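PDB 5U4V: Rho GTPase-activating protein 5 from Homo sapiens, which probably switches off Rho-family GTPases by speeding their GTP hydrolysis, and carries a pG1 pseudoGTPase domain with a GTPase-like fold. Local coordinates for residues 11-16 against 72-77; 109-114 against 136-141. All coordinates share one frame; numbering follows the deposited sequence.

Interaction 1: residues 11-16 against 72-77; sequences LFILGK and FCVFNS
Phe12 and Leu14 join Phe72 and Val74 through a short ladder of backbone hydrogen bonds between two neighbouring parallel strands. Phe72 N gives its hydrogen to Phe12 O at 2.8 Å, a bent bond with 132° at the hydrogen. Phe72 O then takes the N-H of Leu14, and the return bond from Val74 N to Leu14 O, 3.1 Å, is straighter at 166°. Phe72 thus bonds through both its N and its O to the residues on either side of Ile13, the usual parallel pattern. A CA-H...O contact from Ile13 CA to Phe72 O, 3.3 Å, sits within the same ladder.

The apolar packing divides between the two faces of the sheet. On one, Ile13 and Phe72 lie side by side and point the same way, with Ile13 CG1 3.6 Å from Phe72 CB. With chi1 -65°, Ile13 CG1 sits beside its own backbone N, and CG2, the branch anti to that N, meets Val74 CG2 at 4.0 Å. Leu11 CD2 lies over one face of the Phe72 ring, while Leu11 CD1 comes within 4.4 Å of Phe72 CE2. Helices 19-28 and 156-173 cover this face, with Leu23, Ala162, Leu163 and Val166 all touching Phe72. On the other face Leu14 CD1 meets Cys73 SG at 4.0 Å.

Beyond the ladder the two segments diverge: Lys16 reaches a salt bridge with Glu79, on helix 78-96, and Ser77 occupies the N-cap position of that helix. Strand 8-14 beside strand 69-75, in a sheet of order 2-3-1-4-5-6, is the centre of a Ras-like G domain. The path through Gly15 and Lys16 toward helix 19-28 probably corresponds, by its place in the fold, to the P-loop of active GTPases.

Interaction 2: residues 109-114 against 136-141; sequences FTLILA and NKLQCP
Leu111 and Cys140 meet where a beta-alpha-beta crossover turns from its helix toward its second strand. Strand 109-114 is the first arm, helix 124-138 the connection and strand 142-145 the second arm, parallel to the first. A Schellman motif ends the helix: Gln139, with positive phi, is its C-prime residue, Cys140 N bonds back to Ala135 O and Gln139 N to Asn136 O. The chain then swings in against the start of strand 109-114.

Cys140 points toward that strand. Its chi1 of 66° puts SG between the backbone N and the carbonyl carbon, and from there the sulphur lies 3.8 Å from Leu111 CG, with Leu111 CD1 only slightly farther. Its CB packs on Phe109, 3.9 Å from Phe109 CB. Leu138, the last residue of the helix, also points toward the strand, and its CD1 approaches Leu111 CD2 at 4.4 Å. Leu111 therefore meets both the helix end and the turn, while Ile84 of helix 78-96 also touches its side chain.

Pro141 sits against Thr110, their side chains crossing at about a right angle. Thr110 OG1 lies near the proline ring, 3.9 Å from Pro141 CD, and Thr110 CG2 lies 3.5 Å from Pro141 O. The hydroxyl donates to Phe109 O of the preceding residue, arriving from the side of that carbonyl, at 99° to its C=O bond. Just ahead of strand 142-145, Pro141 O accepts the backbone N-H of Leu111 at 3.0 Å, with 166° at the hydrogen.

Both interactions belong to one sheet, since strands 69-75 and 109-114 are neighbours in it: a probable hydrogen bond runs from Cys73 N to Thr110 O. Interaction 1 is a buried contact, where two strands pair and helices cover their side chains. Interaction 2, with its centre about 10 Å from that of interaction 1, is only partly buried and brings a helix end and turn against a strand. Accordingly, three backbone hydrogen bonds join the segments in interaction 1 and a single one in interaction 2, where thiol, proline ring and leucine contacts supply the rest. Phe109 and Leu111 also touch Cys73, linking the packing of both.

Interaction 1: residues 11-16 against 72-77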
ATOM      1  N   LEU A  11       4.594  -8.073  -0.630  1.00 56.14           N
ATOM      2  CA  LEU A  11       3.907  -6.818  -0.445  1.00 56.37           C
ATOM      3  C   LEU A  11       4.123  -6.277   0.914  1.00 53.68           C
ATOM      4  O   LEU A  11       3.449  -6.682   1.858  1.00 54.04           O
ATOM      5  CB  LEU A  11       2.420  -6.988  -0.656  1.00 58.94           C
ATOM      6  CG  LEU A  11       1.955  -6.421  -1.967  1.00 61.99           C
ATOM      7  CD1 LEU A  11       0.479  -6.748  -2.174  1.00 63.26           C
ATOM      8  CD2 LEU A  11       2.175  -4.927  -1.851  1.00 63.41           C
ATOM      9  N   PHE A  12       5.034  -5.341   1.026  1.00 52.96           N
ATOM     10  CA  PHE A  12       5.208  -4.650   2.281  1.00 52.16           C
ATOM     11  C   PHE A  12       4.060  -3.659   2.509  1.00 51.00           C
ATOM     12  O   PHE A  12       3.455  -3.133   1.552  1.00 50.25           O
ATOM     13  CB  PHE A  12       6.552  -3.927   2.306  1.00 53.53           C
ATOM     14  CG  PHE A  12       7.744  -4.836   2.098  1.00 55.18           C
ATOM     15  CD1 PHE A  12       8.344  -5.476   3.185  1.00 54.34           C
ATOM     16  CD2 PHE A  12       8.290  -5.022   0.821  1.00 57.24           C
ATOM     17  CE1 PHE A  12       9.459  -6.300   3.006  1.00 56.32           C
ATOM     18  CE2 PHE A  12       9.418  -5.826   0.633  1.00 59.50           C
ATOM     19  CZ  PHE A  12      10.007  -6.467   1.728  1.00 58.48           C
ATOM     20  N   ILE A  13       3.746  -3.436   3.785  1.00 47.04           N
ATOM     21  CA  ILE A  13       2.663  -2.548   4.165  1.00 44.90           C
ATOM     22  C   ILE A  13       3.127  -1.653   5.311  1.00 43.89           C
ATOM     23  O   ILE A  13       3.391  -2.147   6.435  1.00 40.92           O
ATOM     24  CB  ILE A  13       1.372  -3.302   4.599  1.00 43.94           C
ATOM     25  CG1 ILE A  13       0.758  -4.089   3.440  1.00 45.49           C
ATOM     26  CG2 ILE A  13       0.344  -2.318   5.146  1.00 43.57           C
ATOM     27  CD1 ILE A  13      -0.395  -5.025   3.850  1.00 44.56           C
ATOM     28  N   LEU A  14       3.188  -0.343   5.028  1.00 44.36           N
ATOM     29  CA  LEU A  14       3.518   0.686   6.015  1.00 44.20           C
ATOM     30  C   LEU A  14       2.283   1.252   6.655  1.00 45.43           C
ATOM     31  O   LEU A  14       1.250   1.458   5.988  1.00 46.45           O
ATOM     32  CB  LEU A  14       4.245   1.813   5.357  1.00 46.13           C
ATOM     33  CG  LEU A  14       5.749   1.673   5.243  1.00 47.82           C
ATOM     34  CD1 LEU A  14       6.208   2.554   4.096  1.00 48.92           C
ATOM     35  CD2 LEU A  14       6.385   2.133   6.560  1.00 48.11           C
ATOM     36  N   GLY A  15       2.363   1.489   7.954  1.00 45.83           N
ATOM     37  CA  GLY A  15       1.233   2.032   8.683  1.00 50.29           C
ATOM     38  C   GLY A  15       1.727   2.381  10.055  1.00 56.25           C
ATOM     39  O   GLY A  15       2.716   1.820  10.541  1.00 64.06           O
ATOM     40  N   LYS A  16       1.065   3.337  10.669  1.00 56.42           N
ATOM     41  CA  LYS A  16       1.352   3.703  12.034  1.00 53.93           C
ATOM     42  C   LYS A  16       0.197   3.213  12.886  1.00 54.36           C
ATOM     43  O   LYS A  16      -0.933   3.112  12.408  1.00 52.63           O
ATOM     44  CB  LYS A  16       1.550   5.220  12.154  1.00 51.37           C
ATOM     45  CG  LYS A  16       2.393   5.598  13.365  1.00 52.38           C
ATOM     46  CD  LYS A  16       2.541   7.090  13.555  1.00 52.01           C
ATOM     47  CE  LYS A  16       3.502   7.363  14.704  1.00 55.09           C
ATOM     48  NZ  LYS A  16       3.606   8.825  15.034  1.00 55.22           N
ATOM     49  N   PHE A  72       2.364  -1.190  -0.097  1.00 54.39           N
ATOM     50  CA  PHE A  72       1.178  -0.505   0.402  1.00 50.83           C
ATOM     51  C   PHE A  72       1.494   0.498   1.487  1.00 47.57           C
ATOM     52  O   PHE A  72       2.236   0.197   2.415  1.00 46.96           O
ATOM     53  CB  PHE A  72       0.174  -1.495   0.956  1.00 52.95           C
ATOM     54  CG  PHE A  72      -0.704  -2.105  -0.073  1.00 54.78           C
ATOM     55  CD1 PHE A  72      -0.741  -1.594  -1.367  1.00 54.89           C
ATOM     56  CD2 PHE A  72      -1.525  -3.184   0.264  1.00 56.94           C
ATOM     57  CE1 PHE A  72      -1.569  -2.173  -2.327  1.00 58.07           C
ATOM     58  CE2 PHE A  72      -2.357  -3.772  -0.701  1.00 58.80           C
ATOM     59  CZ  PHE A  72      -2.381  -3.260  -1.996  1.00 59.54           C
ATOM     60  N   CYS A  73       0.937   1.703   1.361  1.00 45.05           N
ATOM     61  CA  CYS A  73       1.081   2.699   2.411  1.00 43.25           C
ATOM     62  C   CYS A  73      -0.281   3.207   2.831  1.00 41.99           C
ATOM     63  O   CYS A  73      -1.008   3.813   2.045  1.00 42.02           O
ATOM     64  CB  CYS A  73       1.986   3.852   1.953  1.00 43.71           C
ATOM     65  SG  CYS A  73       3.552   3.333   1.204  1.00 47.50           S
ATOM     66  N   VAL A  74      -0.616   2.949   4.082  1.00 41.24           N
ATOM     67  CA  VAL A  74      -1.948   3.156   4.648  1.00 39.53           C
ATOM     68  C   VAL A  74      -1.819   4.239   5.721  1.00 39.72           C
ATOM     69  O   VAL A  74      -0.862   4.283   6.474  1.00 39.18           O
ATOM     70  CB  VAL A  74      -2.505   1.855   5.310  1.00 40.58           C
ATOM     71  CG1 VAL A  74      -3.983   1.942   5.661  1.00 40.10           C
ATOM     72  CG2 VAL A  74      -2.239   0.672   4.445  1.00 42.32           C
ATOM     73  N   PHE A  75      -2.807   5.114   5.760  1.00 40.99           N
ATOM     74  CA  PHE A  75      -2.895   6.198   6.726  1.00 42.08           C
ATOM     75  C   PHE A  75      -4.378   6.536   6.898  1.00 43.75           C
ATOM     76  O   PHE A  75      -5.194   6.301   5.973  1.00 41.44           O
ATOM     77  CB  PHE A  75      -2.103   7.425   6.236  1.00 41.20           C
ATOM     78  CG  PHE A  75      -2.625   8.018   4.962  1.00 40.86           C
ATOM     79  CD1 PHE A  75      -2.357   7.414   3.732  1.00 38.97           C
ATOM     80  CD2 PHE A  75      -3.472   9.158   4.990  1.00 40.58           C
ATOM     81  CE1 PHE A  75      -2.893   7.953   2.576  1.00 39.90           C
ATOM     82  CE2 PHE A  75      -3.988   9.664   3.823  1.00 39.53           C
ATOM     83  CZ  PHE A  75      -3.686   9.082   2.626  1.00 39.15           C
ATOM     84  N   ASN A  76      -4.723   7.055   8.080  1.00 47.34           N
ATOM     85  CA  ASN A  76      -6.087   7.438   8.388  1.00 50.15           C
ATOM     86  C   ASN A  76      -6.207   8.794   9.112  1.00 53.50           C
ATOM     87  O   ASN A  76      -7.255   9.132   9.674  1.00 55.24           O
ATOM     88  CB  ASN A  76      -6.783   6.318   9.175  1.00 51.90           C
ATOM     89  CG  ASN A  76      -6.213   6.115  10.535  1.00 53.23           C
ATOM     90  OD1 ASN A  76      -5.176   6.675  10.877  1.00 56.73           O
ATOM     91  ND2 ASN A  76      -6.895   5.302  11.338  1.00 54.82           N
ATOM     92  N   SER A  77      -5.125   9.554   9.128  1.00 55.72           N
ATOM     93  CA  SER A  77      -5.113  10.836   9.827  1.00 59.49           C
ATOM     94  C   SER A  77      -3.892  11.621   9.431  1.00 58.89           C
ATOM     95  O   SER A  77      -3.055  11.148   8.645  1.00 55.35           O
ATOM     96  CB  SER A  77      -5.174  10.620  11.338  1.00 62.72           C
ATOM     97  OG  SER A  77      -4.033   9.905  11.765  1.00 63.42           O
TER

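Interaction 2: residues 109-114 against 136-141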
ATOM      1  N   PHE A 109       4.850   1.704  -5.167  1.00 41.43           N
ATOM      2  CA  PHE A 109       4.093   2.179  -4.017  1.00 40.20           C
ATOM      3  C   PHE A 109       2.593   2.207  -4.391  1.00 37.01           C
ATOM      4  O   PHE A 109       2.266   2.186  -5.557  1.00 40.27           O
ATOM      5  CB  PHE A 109       4.556   3.590  -3.599  1.00 39.68           C
ATOM      6  CG  PHE A 109       5.867   3.649  -2.866  1.00 42.04           C
ATOM      7  CD1 PHE A 109       5.983   3.206  -1.525  1.00 42.70           C
ATOM      8  CD2 PHE A 109       6.992   4.224  -3.465  1.00 44.21           C
ATOM      9  CE1 PHE A 109       7.194   3.324  -0.836  1.00 45.87           C
ATOM     10  CE2 PHE A 109       8.210   4.331  -2.773  1.00 47.25           C
ATOM     11  CZ  PHE A 109       8.314   3.887  -1.460  1.00 47.05           C
ATOM     12  N   THR A 110       1.711   2.213  -3.396  1.00 33.87           N
ATOM     13  CA  THR A 110       0.307   2.588  -3.545  1.00 31.11           C
ATOM     14  C   THR A 110      -0.130   3.136  -2.204  1.00 31.52           C
ATOM     15  O   THR A 110       0.159   2.524  -1.139  1.00 32.75           O
ATOM     16  CB  THR A 110      -0.613   1.401  -3.967  1.00 31.38           C
ATOM     17  OG1 THR A 110      -0.235   0.965  -5.272  1.00 32.86           O
ATOM     18  CG2 THR A 110      -2.148   1.819  -3.997  1.00 29.02           C
ATOM     19  N   LEU A 111      -0.773   4.294  -2.242  1.00 31.96           N
ATOM     20  CA  LEU A 111      -1.204   4.953  -1.031  1.00 34.97           C
ATOM     21  C   LEU A 111      -2.638   4.605  -0.749  1.00 33.00           C
ATOM     22  O   LEU A 111      -3.490   4.833  -1.577  1.00 29.63           O
ATOM     23  CB  LEU A 111      -1.022   6.489  -1.104  1.00 39.46           C
ATOM     24  CG  LEU A 111       0.417   6.988  -1.261  1.00 45.45           C
ATOM     25  CD1 LEU A 111       0.422   8.505  -1.477  1.00 47.90           C
ATOM     26  CD2 LEU A 111       1.308   6.619  -0.073  1.00 46.07           C
ATOM     27  N   ILE A 112      -2.899   4.156   0.479  1.00 33.10           N
ATOM     28  CA  ILE A 112      -4.222   3.807   0.858  1.00 33.95           C
ATOM     29  C   ILE A 112      -4.755   4.658   1.963  1.00 36.40           C
ATOM     30  O   ILE A 112      -4.264   4.578   3.059  1.00 37.15           O
ATOM     31  CB  ILE A 112      -4.359   2.322   1.221  1.00 34.09           C
ATOM     32  CG1 ILE A 112      -4.074   1.464  -0.023  1.00 33.55           C
ATOM     33  CG2 ILE A 112      -5.757   2.022   1.724  1.00 32.64           C
ATOM     34  CD1 ILE A 112      -3.757   0.032   0.333  1.00 34.00           C
ATOM     35  N   LEU A 113      -5.811   5.431   1.685  1.00 37.01           N
ATOM     36  CA  LEU A 113      -6.491   6.104   2.741  1.00 40.31           C
ATOM     37  C   LEU A 113      -7.651   5.257   3.258  1.00 43.61           C
ATOM     38  O   LEU A 113      -8.623   5.009   2.541  1.00 43.39           O
ATOM     39  CB  LEU A 113      -6.951   7.484   2.286  1.00 43.33           C
ATOM     40  CG  LEU A 113      -7.897   8.265   3.195  1.00 46.74           C
ATOM     41  CD1 LEU A 113      -7.300   8.591   4.562  1.00 49.36           C
ATOM     42  CD2 LEU A 113      -8.305   9.550   2.481  1.00 50.77           C
ATOM     43  N   ALA A 114      -7.525   4.840   4.514  1.00 47.89           N
ATOM     44  CA  ALA A 114      -8.543   4.093   5.251  1.00 53.58           C
ATOM     45  C   ALA A 114      -9.513   4.976   6.062  1.00 59.30           C
ATOM     46  O   ALA A 114      -9.082   5.888   6.773  1.00 61.10           O
ATOM     47  CB  ALA A 114      -7.865   3.117   6.186  1.00 51.05           C
ATOM     48  N   ASN A 136       1.086  12.030  -6.060  1.00 50.26           N
ATOM     49  CA  ASN A 136       1.621  12.681  -7.250  1.00 52.86           C
ATOM     50  C   ASN A 136       3.150  12.707  -7.261  1.00 52.98           C
ATOM     51  O   ASN A 136       3.763  12.409  -8.284  1.00 51.36           O
ATOM     52  CB  ASN A 136       1.087  14.085  -7.394  1.00 55.89           C
ATOM     53  CG  ASN A 136       1.478  14.701  -8.710  1.00 60.06           C
ATOM     54  OD1 ASN A 136       1.226  14.142  -9.798  1.00 58.19           O
ATOM     55  ND2 ASN A 136       2.110  15.861  -8.630  1.00 63.42           N
ATOM     56  N   LYS A 137       3.748  13.038  -6.115  1.00 52.84           N
ATOM     57  CA  LYS A 137       5.198  13.091  -6.005  1.00 54.07           C
ATOM     58  C   LYS A 137       5.802  11.712  -6.303  1.00 52.82           C
ATOM     59  O   LYS A 137       6.814  11.609  -6.970  1.00 55.71           O
ATOM     60  CB  LYS A 137       5.624  13.618  -4.635  1.00 55.19           C
ATOM     61  CG  LYS A 137       7.143  13.611  -4.380  1.00 57.84           C
ATOM     62  CD  LYS A 137       7.711  14.970  -3.938  1.00 60.64           C
ATOM     63  CE  LYS A 137       8.797  14.787  -2.866  1.00 63.88           C
ATOM     64  NZ  LYS A 137       9.606  16.016  -2.608  1.00 68.90           N
ATOM     65  N   LEU A 138       5.168  10.659  -5.831  1.00 49.91           N
ATOM     66  CA  LEU A 138       5.706   9.312  -6.047  1.00 49.18           C
ATOM     67  C   LEU A 138       5.231   8.680  -7.376  1.00 47.47           C
ATOM     68  O   LEU A 138       5.731   7.627  -7.748  1.00 48.71           O
ATOM     69  CB  LEU A 138       5.363   8.393  -4.869  1.00 47.05           C
ATOM     70  CG  LEU A 138       5.508   8.987  -3.453  1.00 49.23           C
ATOM     71  CD1 LEU A 138       4.742   8.125  -2.451  1.00 46.01           C
ATOM     72  CD2 LEU A 138       6.945   9.277  -2.962  1.00 51.10           C
ATOM     73  N   GLN A 139       4.287   9.323  -8.062  1.00 46.09           N
ATOM     74  CA  GLN A 139       3.626   8.766  -9.260  1.00 46.30           C
ATOM     75  C   GLN A 139       3.068   7.364  -8.982  1.00 44.29           C
ATOM     76  O   GLN A 139       3.349   6.406  -9.691  1.00 43.07           O
ATOM     77  CB  GLN A 139       4.553   8.762 -10.490  1.00 48.55           C
ATOM     78  CG  GLN A 139       5.083  10.126 -10.916  1.00 51.07           C
ATOM     79  CD  GLN A 139       4.169  10.946 -11.832  1.00 51.70           C
ATOM     80  OE1 GLN A 139       3.045  10.579 -12.117  1.00 49.64           O
ATOM     81  NE2 GLN A 139       4.663  12.104 -12.266  1.00 55.72           N
ATOM     82  N   CYS A 140       2.328   7.266  -7.879  1.00 43.33           N
ATOM     83  CA  CYS A 140       1.763   6.016  -7.447  1.00 42.40           C
ATOM     84  C   CYS A 140       0.253   6.168  -7.335  1.00 40.16           C
ATOM     85  O   CYS A 140      -0.234   7.278  -7.091  1.00 41.39           O
ATOM     86  CB  CYS A 140       2.345   5.580  -6.109  1.00 42.34           C
ATOM     87  SG  CYS A 140       1.937   6.642  -4.707  1.00 46.94           S
ATOM     88  N   PRO A 141      -0.482   5.068  -7.528  1.00 37.21           N
ATOM     89  CA  PRO A 141      -1.925   5.147  -7.339  1.00 37.66           C
ATOM     90  C   PRO A 141      -2.282   5.547  -5.912  1.00 37.06           C
ATOM     91  O   PRO A 141      -1.609   5.173  -4.958  1.00 34.19           O
ATOM     92  CB  PRO A 141      -2.416   3.728  -7.612  1.00 36.14           C
ATOM     93  CG  PRO A 141      -1.367   3.153  -8.519  1.00 37.27           C
ATOM     94  CD  PRO A 141      -0.065   3.737  -8.001  1.00 37.68           C
TER